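Local coordinates for protein polyketide synthase PksL (Bacillus subtilis, PDB 5E1V) that probably removes water from beta-hydroxyacyl chains carried by an acyl carrier protein, as the dehydratase domain of a trans-AT polyketide synthase linked to bacillaene, at residues Y19-Y24 with L150-Y155; S115-E120 with S222-A227; M156-C161 with H189-D194. One frame throughout, in Å; residues are numbered along the deposited sequence.

Overall arrangement
In this double hotdog fold contact 1 joins the two halves, contact 3 lies within the second, and contact 2 sets the connecting loop on a strand of the second. Contacts 1 and 3 have centres about 12 Å apart and touch. Tyr-155 O of contact 1 binds Thr-191 OG1 of contact 3, and His-152 NE2 makes a weak hydrogen bond to Asp-194 OD2. His-21 and Asp-194 probably correspond to the active-site histidine and aspartate of related dehydratases, so these two contacts probably frame the active site. Contact 2 lies at the surface, on the other side of the chain's centre from contact 1. Their centres are about 30 Å apart; those of contacts 2 and 3, about 21 Å.

Contact 1. Residues Y19-Y24 with L150-Y155; sequences YHHVVY and LVHSEY
Strands 21-23 and 150-152 run antiparallel, and the axes of these short segments approach to 4.9 Å. They belong to a small four-stranded sheet in the double hotdog fold, where 150-152 is an outermost strand. The contact joins the first hotdog half to the second. Val-22 and Val-151 form a hydrogen-bonded pair. Val-151 N meets Val-22 O at 2.8 Å, nearly along the C=O axis. In the return bond Val-22 N sits above the carbonyl plane of Val-151. Beyond the strands, Ser-153 N uses an in-plane lone pair of His-20 O.

His-21, Val-23, Leu-150 and His-152 share one face of the sheet. His-21 CG is anti to the backbone N (chi1 -174°), and the ring turns one edge to the face of His-152. The stack is offset edge-to-face, with centroids 5.1 Å apart and planes at 69°. His-21 ND1 is bonded to Val-28 O, which helps to fix the ring rotation. Its NE2 holds a water at 2.7 Å, which also reaches His-152 NE2 weakly. His-21 starts an HxxxGxxxxP-type sequence, consistent with the active-site histidine of dehydratases. With ND1 donating, NE2 would probably be the basic nitrogen. Leu-150 CD1 fills in beside this ring, 3.7 Å from Val-23 CG2.

His-20 is gripped differently. Glu-154 CB lies over one face of its ring in a CH-pi contact, and Tyr-19 CD2 lies over the centre of the opposite face. Tyr-155 CB comes near His-20 CD2. Glu-154 OE1 stays 4.1 Å from His-20 NE2, not in contact, yet its charge may favour a protonated ring. At the ring edge, in plane, His-20 ND1 and Ser-153 OG share a hydrogen bond of 2.7 Å.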
loop_
_atom_site.group_PDB
_atom_site.type_symbol
_atom_site.label_atom_id
_atom_site.label_comp_id
_atom_site.label_asym_id
_atom_site.label_seq_id
_atom_site.Cartn_x
_atom_site.Cartn_y
_atom_site.Cartn_z
ATOM N N TYR A 19 -4.684 12.432 -7.257
ATOM C CA TYR A 19 -4.922 13.811 -7.005
ATOM C C TYR A 19 -4.583 14.197 -5.598
ATOM O O TYR A 19 -4.046 15.319 -5.376
ATOM C CB TYR A 19 -6.365 14.116 -7.339
ATOM C CG TYR A 19 -6.713 15.555 -7.252
ATOM C CD1 TYR A 19 -6.693 16.351 -8.366
ATOM C CD2 TYR A 19 -7.157 16.118 -6.047
ATOM C CE1 TYR A 19 -7.034 17.709 -8.295
ATOM C CE2 TYR A 19 -7.521 17.480 -5.962
ATOM C CZ TYR A 19 -7.456 18.278 -7.083
ATOM O OH TYR A 19 -7.849 19.670 -7.026
ATOM N N HIS A 20 -4.812 13.302 -4.648
ATOM C CA HIS A 20 -4.702 13.602 -3.204
ATOM C C HIS A 20 -3.412 13.043 -2.564
ATOM O O HIS A 20 -3.296 12.938 -1.332
ATOM C CB HIS A 20 -5.938 13.087 -2.458
ATOM C CG HIS A 20 -7.178 13.872 -2.764
ATOM N ND1 HIS A 20 -7.300 15.207 -2.414
ATOM C CD2 HIS A 20 -8.262 13.596 -3.537
ATOM C CE1 HIS A 20 -8.460 15.683 -2.851
ATOM N NE2 HIS A 20 -9.072 14.727 -3.519
ATOM N N HIS A 21 -2.430 12.765 -3.405
ATOM C CA HIS A 21 -1.187 12.244 -2.897
ATOM C C HIS A 21 -0.057 12.887 -3.617
ATOM O O HIS A 21 0.205 12.579 -4.769
ATOM C CB HIS A 21 -1.138 10.708 -3.073
ATOM C CG HIS A 21 0.059 10.072 -2.444
ATOM N ND1 HIS A 21 1.123 9.633 -3.178
ATOM C CD2 HIS A 21 0.356 9.793 -1.147
ATOM C CE1 HIS A 21 2.013 9.059 -2.374
ATOM N NE2 HIS A 21 1.578 9.163 -1.132
ATOM N N VAL A 22 0.619 13.816 -2.916
ATOM C CA VAL A 22 1.616 14.709 -3.542
ATOM C C VAL A 22 2.927 14.502 -2.846
ATOM O O VAL A 22 3.009 14.629 -1.632
ATOM C CB VAL A 22 1.216 16.205 -3.422
ATOM C CG1 VAL A 22 2.251 17.107 -4.100
ATOM C CG2 VAL A 22 -0.142 16.473 -4.054
ATOM N N VAL A 23 3.963 14.269 -3.624
ATOM C CA VAL A 23 5.310 13.971 -3.126
ATOM C C VAL A 23 6.369 14.894 -3.778
ATOM O O VAL A 23 6.616 14.843 -4.994
ATOM C CB VAL A 23 5.706 12.513 -3.470
ATOM C CG1 VAL A 23 7.150 12.176 -3.084
ATOM C CG2 VAL A 23 4.711 11.499 -2.872
ATOM N N TYR A 24 7.014 15.720 -2.970
ATOM C CA TYR A 24 7.922 16.782 -3.483
ATOM C C TYR A 24 7.235 17.544 -4.630
ATOM O O TYR A 24 7.756 17.653 -5.722
ATOM C CB TYR A 24 9.261 16.183 -3.919
ATOM C CG TYR A 24 10.065 15.636 -2.799
ATOM C CD1 TYR A 24 10.395 16.423 -1.712
ATOM C CD2 TYR A 24 10.507 14.333 -2.806
ATOM C CE1 TYR A 24 11.130 15.925 -0.659
ATOM C CE2 TYR A 24 11.261 13.839 -1.760
ATOM C CZ TYR A 24 11.575 14.647 -0.682
ATOM O OH TYR A 24 12.300 14.145 0.394
ATOM N N LEU A 150 5.584 15.413 1.964
ATOM C CA LEU A 150 4.644 14.336 1.569
ATOM C C LEU A 150 3.279 14.791 2.029
ATOM O O LEU A 150 3.071 14.919 3.224
ATOM C CB LEU A 150 5.050 13.042 2.289
ATOM C CG LEU A 150 4.093 11.849 2.210
ATOM C CD1 LEU A 150 3.888 11.434 0.750
ATOM C CD2 LEU A 150 4.574 10.678 3.092
ATOM N N VAL A 151 2.327 14.997 1.098
ATOM C CA VAL A 151 1.046 15.625 1.404
ATOM C C VAL A 151 -0.149 14.756 0.945
ATOM O O VAL A 151 -0.508 14.757 -0.237
ATOM C CB VAL A 151 0.972 17.008 0.709
ATOM C CG1 VAL A 151 -0.364 17.706 0.972
ATOM C CG2 VAL A 151 2.207 17.840 1.027
ATOM N N HIS A 152 -0.762 14.069 1.897
ATOM C CA HIS A 152 -2.009 13.376 1.708
ATOM C C HIS A 152 -3.147 14.376 2.008
ATOM O O HIS A 152 -3.048 15.183 2.939
ATOM C CB HIS A 152 -2.174 12.199 2.654
ATOM C CG HIS A 152 -1.046 11.234 2.680
ATOM N ND1 HIS A 152 0.161 11.515 3.267
ATOM C CD2 HIS A 152 -0.978 9.949 2.262
ATOM C CE1 HIS A 152 0.932 10.436 3.207
ATOM N NE2 HIS A 152 0.266 9.480 2.584
ATOM N N SER A 153 -4.194 14.337 1.226
ATOM C CA SER A 153 -5.346 15.177 1.482
ATOM C C SER A 153 -6.536 14.323 1.238
ATOM O O SER A 153 -6.453 13.306 0.523
ATOM C CB SER A 153 -5.320 16.377 0.522
ATOM O OG SER A 153 -5.293 15.911 -0.818
ATOM N N GLU A 154 -7.621 14.698 1.899
ATOM C CA GLU A 154 -8.939 14.203 1.663
ATOM C C GLU A 154 -9.067 12.639 1.559
ATOM O O GLU A 154 -8.819 11.926 2.524
ATOM C CB GLU A 154 -9.493 14.972 0.455
ATOM C CG GLU A 154 -10.786 15.731 0.670
ATOM C CD GLU A 154 -11.898 15.190 -0.188
ATOM O OE1 GLU A 154 -12.252 15.853 -1.185
ATOM O OE2 GLU A 154 -12.367 14.063 0.107
ATOM N N TYR A 155 -9.534 12.152 0.428
ATOM C CA TYR A 155 -9.670 10.706 0.123
ATOM C C TYR A 155 -8.498 9.831 0.585
ATOM O O TYR A 155 -8.717 8.674 1.059
ATOM C CB TYR A 155 -9.800 10.553 -1.378
ATOM C CG TYR A 155 -10.579 9.406 -1.901
ATOM C CD1 TYR A 155 -11.911 9.578 -2.257
ATOM C CD2 TYR A 155 -9.996 8.130 -2.087
ATOM C CE1 TYR A 155 -12.628 8.579 -2.838
ATOM C CE2 TYR A 155 -10.720 7.112 -2.663
ATOM C CZ TYR A 155 -11.999 7.317 -3.016
ATOM O OH TYR A 155 -12.738 6.320 -3.524
HETATM O O HOH W 1 2.523 7.710 0.896
#

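Contact 2. Residues S115-E120 with S222-A227; sequences SPAIFE and SFSASA
In this double hotdog fold, loop 115-120 follows strand 104-112 and leads toward helix 125-130, so it lies on the link from the first half to the second. Here it passes over the end of strand 215-225, which runs between strands 53-59 and 262-273. No hydrogen bond joins the two segments. The contact is carried by Phe-119 and Ala-117, whose CB atoms both point toward the strand end.

From CB, the Phe-119 side chain leaves with CG anti to the carbonyl carbon (chi1 -66°). This sends the ring edge-on into the backbone of 224-226. CD2 comes first and lies 3.8 Å from Ser-226 OG, which sits in the plane of the ring. CE2 is next. It lies 4.2 Å from Ala-225 CA and also near Ser-226 N. The tip, CZ, reaches Ser-224 O at 3.7 Å and also touches the Ser-224 side chain. One rim of the ring therefore follows the chain from Ser-226 back to Ser-224. The ring also packs on Lys-262 of the adjoining strand.

Polar atoms near the phenyl rim are held by other partners. From the position between its backbone N and carbonyl carbon (chi1 64°), Ser-226 OG meets the ring edge and makes a weak hydrogen bond to Val-263 O. Ser-224 and Ser-226 pair through their backbones with Glu-265 and Val-263.

Ala-117 fits more tightly, and its backbone is bonded to Ser-50 of the first half. Its carbonyl O faces Ser-226 CB at 3.4 Å. Its methyl presses against two oxygens of the strand: Ala-117 CB lies 3.3 Å from Ala-225 O. Ser-224 OG, anti to its own backbone N, comes within 3.1 Å of that same CB.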
loop_
_atom_site.group_PDB
_atom_site.type_symbol
_atom_site.label_atom_id
_atom_site.label_comp_id
_atom_site.label_asym_id
_atom_site.label_seq_id
_atom_site.Cartn_x
_atom_site.Cartn_y
_atom_site.Cartn_z
ATOM N N SER A 115 -1.775 -22.464 -2.617
ATOM C CA SER A 115 -1.910 -22.238 -1.175
ATOM C C SER A 115 -2.986 -21.230 -0.751
ATOM O O SER A 115 -2.945 -20.050 -1.136
ATOM C CB SER A 115 -0.584 -21.790 -0.562
ATOM O OG SER A 115 -0.835 -20.856 0.466
ATOM N N PRO A 116 -3.933 -21.689 0.070
ATOM C CA PRO A 116 -4.891 -20.763 0.654
ATOM C C PRO A 116 -4.283 -19.946 1.807
ATOM O O PRO A 116 -3.492 -20.462 2.613
ATOM C CB PRO A 116 -6.034 -21.661 1.104
ATOM C CG PRO A 116 -5.470 -23.015 1.217
ATOM C CD PRO A 116 -4.316 -23.094 0.266
ATOM N N ALA A 117 -4.644 -18.669 1.863
ATOM C CA ALA A 117 -4.148 -17.766 2.873
ATOM C C ALA A 117 -5.002 -17.938 4.093
ATOM O O ALA A 117 -6.204 -17.656 4.065
ATOM C CB ALA A 117 -4.210 -16.322 2.374
ATOM N N ILE A 118 -4.397 -18.421 5.169
ATOM C CA ILE A 118 -5.095 -18.585 6.464
ATOM C C ILE A 118 -4.181 -18.099 7.605
ATOM O O ILE A 118 -2.972 -18.250 7.549
ATOM C CB ILE A 118 -5.512 -20.061 6.752
ATOM C CG1 ILE A 118 -6.125 -20.723 5.511
ATOM C CG2 ILE A 118 -6.448 -20.128 7.967
ATOM C CD1 ILE A 118 -6.443 -22.215 5.620
ATOM N N PHE A 119 -4.775 -17.457 8.603
ATOM C CA PHE A 119 -4.097 -16.877 9.730
ATOM C C PHE A 119 -4.853 -17.304 10.977
ATOM O O PHE A 119 -6.082 -17.340 10.962
ATOM C CB PHE A 119 -4.181 -15.350 9.654
ATOM C CG PHE A 119 -3.448 -14.761 8.490
ATOM C CD1 PHE A 119 -2.092 -14.647 8.505
ATOM C CD2 PHE A 119 -4.148 -14.349 7.347
ATOM C CE1 PHE A 119 -1.416 -14.127 7.408
ATOM C CE2 PHE A 119 -3.475 -13.761 6.279
ATOM C CZ PHE A 119 -2.124 -13.669 6.310
ATOM N N GLU A 120 -4.120 -17.611 12.026
ATOM C CA GLU A 120 -4.679 -18.025 13.323
ATOM C C GLU A 120 -4.567 -16.970 14.406
ATOM O O GLU A 120 -5.341 -16.972 15.382
ATOM C CB GLU A 120 -3.946 -19.263 13.811
ATOM C CG GLU A 120 -4.157 -20.455 12.930
ATOM C CD GLU A 120 -3.242 -21.627 13.250
ATOM O OE1 GLU A 120 -2.314 -21.520 14.097
ATOM O OE2 GLU A 120 -3.477 -22.670 12.615
ATOM N N SER A 222 6.120 -10.240 0.264
ATOM C CA SER A 222 4.834 -10.928 0.095
ATOM C C SER A 222 3.654 -10.184 0.692
ATOM O O SER A 222 3.773 -9.395 1.637
ATOM C CB SER A 222 4.823 -12.323 0.756
ATOM O OG SER A 222 5.195 -12.247 2.051
ATOM N N PHE A 223 2.521 -10.517 0.119
ATOM C CA PHE A 223 1.246 -10.114 0.599
ATOM C C PHE A 223 0.345 -11.287 0.489
ATOM O O PHE A 223 0.262 -11.940 -0.542
ATOM C CB PHE A 223 0.634 -8.926 -0.208
ATOM C CG PHE A 223 -0.623 -8.451 0.384
ATOM C CD1 PHE A 223 -0.600 -7.645 1.468
ATOM C CD2 PHE A 223 -1.792 -8.831 -0.103
ATOM C CE1 PHE A 223 -1.776 -7.143 2.037
ATOM C CE2 PHE A 223 -2.980 -8.367 0.417
ATOM C CZ PHE A 223 -2.965 -7.538 1.512
ATOM N N SER A 224 -0.396 -11.497 1.553
ATOM C CA SER A 224 -1.302 -12.611 1.691
ATOM C C SER A 224 -2.488 -12.082 2.473
ATOM O O SER A 224 -2.258 -11.366 3.446
ATOM C CB SER A 224 -0.611 -13.716 2.533
ATOM O OG SER A 224 -1.525 -14.776 2.497
ATOM N N ALA A 225 -3.681 -12.503 2.125
ATOM C CA ALA A 225 -4.924 -12.025 2.725
ATOM C C ALA A 225 -6.043 -13.105 2.648
ATOM O O ALA A 225 -6.232 -13.762 1.613
ATOM C CB ALA A 225 -5.380 -10.742 2.022
ATOM N N SER A 226 -6.667 -13.332 3.797
ATOM C CA SER A 226 -7.837 -14.219 3.956
ATOM C C SER A 226 -9.161 -13.431 3.845
ATOM O O SER A 226 -10.209 -14.012 3.783
ATOM C CB SER A 226 -7.778 -14.947 5.333
ATOM O OG SER A 226 -7.857 -14.052 6.455
ATOM N N ALA A 227 -9.119 -12.098 3.866
ATOM C CA ALA A 227 -10.338 -11.287 3.761
ATOM C C ALA A 227 -9.954 -9.882 3.235
ATOM O O ALA A 227 -8.803 -9.445 3.256
ATOM C CB ALA A 227 -11.074 -11.183 5.091
#

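Contact 3. Residues M156-C161 with H189-D194; sequences MKAKGC and HPTLID
Van der Waals packing sets Met-156 and Ala-158 against the first turn of helix 190-203 in the second hotdog half. The Met-156 chain bends at chi2 and chi3, so its CE reaches Thr-191 OG1 at 3.8 Å and Asp-194 CB at 4.1 Å. Thr-191 CG2, anti to its backbone N, lies 3.8 Å from Ala-158 N, and the Ala-158 methyl also faces it.

No direct hydrogen bond crosses between the two segments. His-189 is the N-cap: its ND1 accepts from Thr-191 N at 3.2 Å, in the ring plane. Thr-191 OG1 bonds to Tyr-155 O, just before Met-156.

One water joins the segments. It donates to Met-156 O at 2.8 Å and to Asp-194 OD2 at 2.7 Å. OD2 also has a weak hydrogen bond with His-152 NE2.

The sequence HPTLID resembles the HPALLD motif of dehydratases, whose aspartate is an active-site residue, so Asp-194 probably has that role. The capping bond implies that His-189 ND1 carries no proton. A water donating to OD2 suits an ionised Asp-194 carboxylate, and His-152, if protonated, may favour that charge.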
loop_
_atom_site.group_PDB
_atom_site.type_symbol
_atom_site.label_atom_id
_atom_site.label_comp_id
_atom_site.label_asym_id
_atom_site.label_seq_id
_atom_site.Cartn_x
_atom_site.Cartn_y
_atom_site.Cartn_z
ATOM N N MET A 156 -7.285 10.367 0.501
ATOM C CA MET A 156 -6.009 9.644 0.809
ATOM C C MET A 156 -5.582 9.660 2.305
ATOM O O MET A 156 -4.557 9.044 2.686
ATOM C CB MET A 156 -4.863 10.204 -0.056
ATOM C CG MET A 156 -4.796 9.658 -1.479
ATOM S SD MET A 156 -3.598 8.280 -1.649
ATOM C CE MET A 156 -3.795 7.230 -0.258
ATOM N N LYS A 157 -6.306 10.418 3.152
ATOM C CA LYS A 157 -5.916 10.554 4.545
ATOM C C LYS A 157 -6.767 9.605 5.310
ATOM O O LYS A 157 -7.953 9.763 5.270
ATOM C CB LYS A 157 -6.183 11.988 5.113
ATOM C CG LYS A 157 -5.008 12.887 5.087
ATOM C CD LYS A 157 -5.297 14.267 5.666
ATOM C CE LYS A 157 -4.714 14.405 7.074
ATOM N NZ LYS A 157 -5.217 15.723 7.604
ATOM N N ALA A 158 -6.176 8.617 5.999
ATOM C CA ALA A 158 -6.898 7.727 6.801
ATOM C C ALA A 158 -7.243 8.557 8.105
ATOM O O ALA A 158 -6.649 9.596 8.305
ATOM C CB ALA A 158 -6.074 6.460 7.139
ATOM N N LYS A 159 -8.215 8.055 8.855
ATOM C CA LYS A 159 -8.646 8.496 10.168
ATOM C C LYS A 159 -8.241 7.490 11.214
ATOM O O LYS A 159 -8.238 6.282 10.938
ATOM C CB LYS A 159 -10.159 8.579 10.180
ATOM C CG LYS A 159 -10.617 9.503 9.088
ATOM C CD LYS A 159 -10.530 10.956 9.513
ATOM C CE LYS A 159 -11.895 11.495 9.894
ATOM N NZ LYS A 159 -12.542 10.773 11.039
ATOM N N GLY A 160 -7.888 7.998 12.402
ATOM C CA GLY A 160 -7.495 7.159 13.538
ATOM C C GLY A 160 -6.264 7.661 14.292
ATOM O O GLY A 160 -5.918 8.836 14.227
ATOM N N CYS A 161 -5.583 6.728 14.957
ATOM C CA CYS A 161 -4.564 7.053 15.969
ATOM C C CYS A 161 -3.638 5.881 16.129
ATOM O O CYS A 161 -3.943 4.779 15.693
ATOM C CB CYS A 161 -5.214 7.365 17.311
ATOM S SG CYS A 161 -6.134 5.945 17.885
ATOM N N HIS A 189 -7.981 -1.437 0.359
ATOM C CA HIS A 189 -8.103 -0.055 0.078
ATOM C C HIS A 189 -6.783 0.666 0.179
ATOM O O HIS A 189 -6.197 0.728 1.258
ATOM C CB HIS A 189 -9.106 0.635 1.028
ATOM C CG HIS A 189 -9.704 1.867 0.431
ATOM N ND1 HIS A 189 -9.032 3.046 0.374
ATOM C CD2 HIS A 189 -10.951 2.117 -0.031
ATOM C CE1 HIS A 189 -9.784 3.958 -0.177
ATOM N NE2 HIS A 189 -10.952 3.407 -0.467
ATOM N N PRO A 190 -6.307 1.299 -0.931
ATOM C CA PRO A 190 -5.048 2.111 -0.801
ATOM C C PRO A 190 -4.893 3.112 0.320
ATOM O O PRO A 190 -3.869 3.211 0.835
ATOM C CB PRO A 190 -4.925 2.764 -2.125
ATOM C CG PRO A 190 -5.596 1.732 -3.076
ATOM C CD PRO A 190 -6.801 1.379 -2.325
ATOM N N THR A 191 -5.936 3.766 0.780
ATOM C CA THR A 191 -5.840 4.600 1.973
ATOM C C THR A 191 -5.559 3.867 3.272
ATOM O O THR A 191 -4.765 4.287 4.139
ATOM C CB THR A 191 -7.188 5.392 2.058
ATOM O OG1 THR A 191 -7.283 6.222 0.867
ATOM C CG2 THR A 191 -7.170 6.280 3.162
ATOM N N LEU A 192 -6.176 2.715 3.424
ATOM C CA LEU A 192 -5.873 1.871 4.573
ATOM C C LEU A 192 -4.447 1.367 4.493
ATOM O O LEU A 192 -3.748 1.385 5.477
ATOM C CB LEU A 192 -6.862 0.750 4.600
ATOM C CG LEU A 192 -8.347 1.044 4.903
ATOM C CD1 LEU A 192 -9.106 -0.221 4.956
ATOM C CD2 LEU A 192 -8.459 1.797 6.222
ATOM N N ILE A 193 -4.006 0.891 3.312
ATOM C CA ILE A 193 -2.675 0.310 3.209
ATOM C C ILE A 193 -1.638 1.469 3.304
ATOM O O ILE A 193 -0.717 1.397 4.093
ATOM C CB ILE A 193 -2.412 -0.494 1.920
ATOM C CG1 ILE A 193 -3.552 -1.494 1.573
ATOM C CG2 ILE A 193 -1.065 -1.226 2.101
ATOM C CD1 ILE A 193 -3.971 -2.420 2.655
ATOM N N ASP A 194 -1.821 2.551 2.553
ATOM C CA ASP A 194 -0.889 3.651 2.656
ATOM C C ASP A 194 -0.801 4.198 4.110
ATOM O O ASP A 194 0.287 4.491 4.638
ATOM C CB ASP A 194 -1.150 4.730 1.587
ATOM C CG ASP A 194 -0.141 5.813 1.624
ATOM O OD1 ASP A 194 1.025 5.594 1.142
ATOM O OD2 ASP A 194 -0.494 6.863 2.223
HETATM O O HOH W 2 -2.566 7.500 3.839
#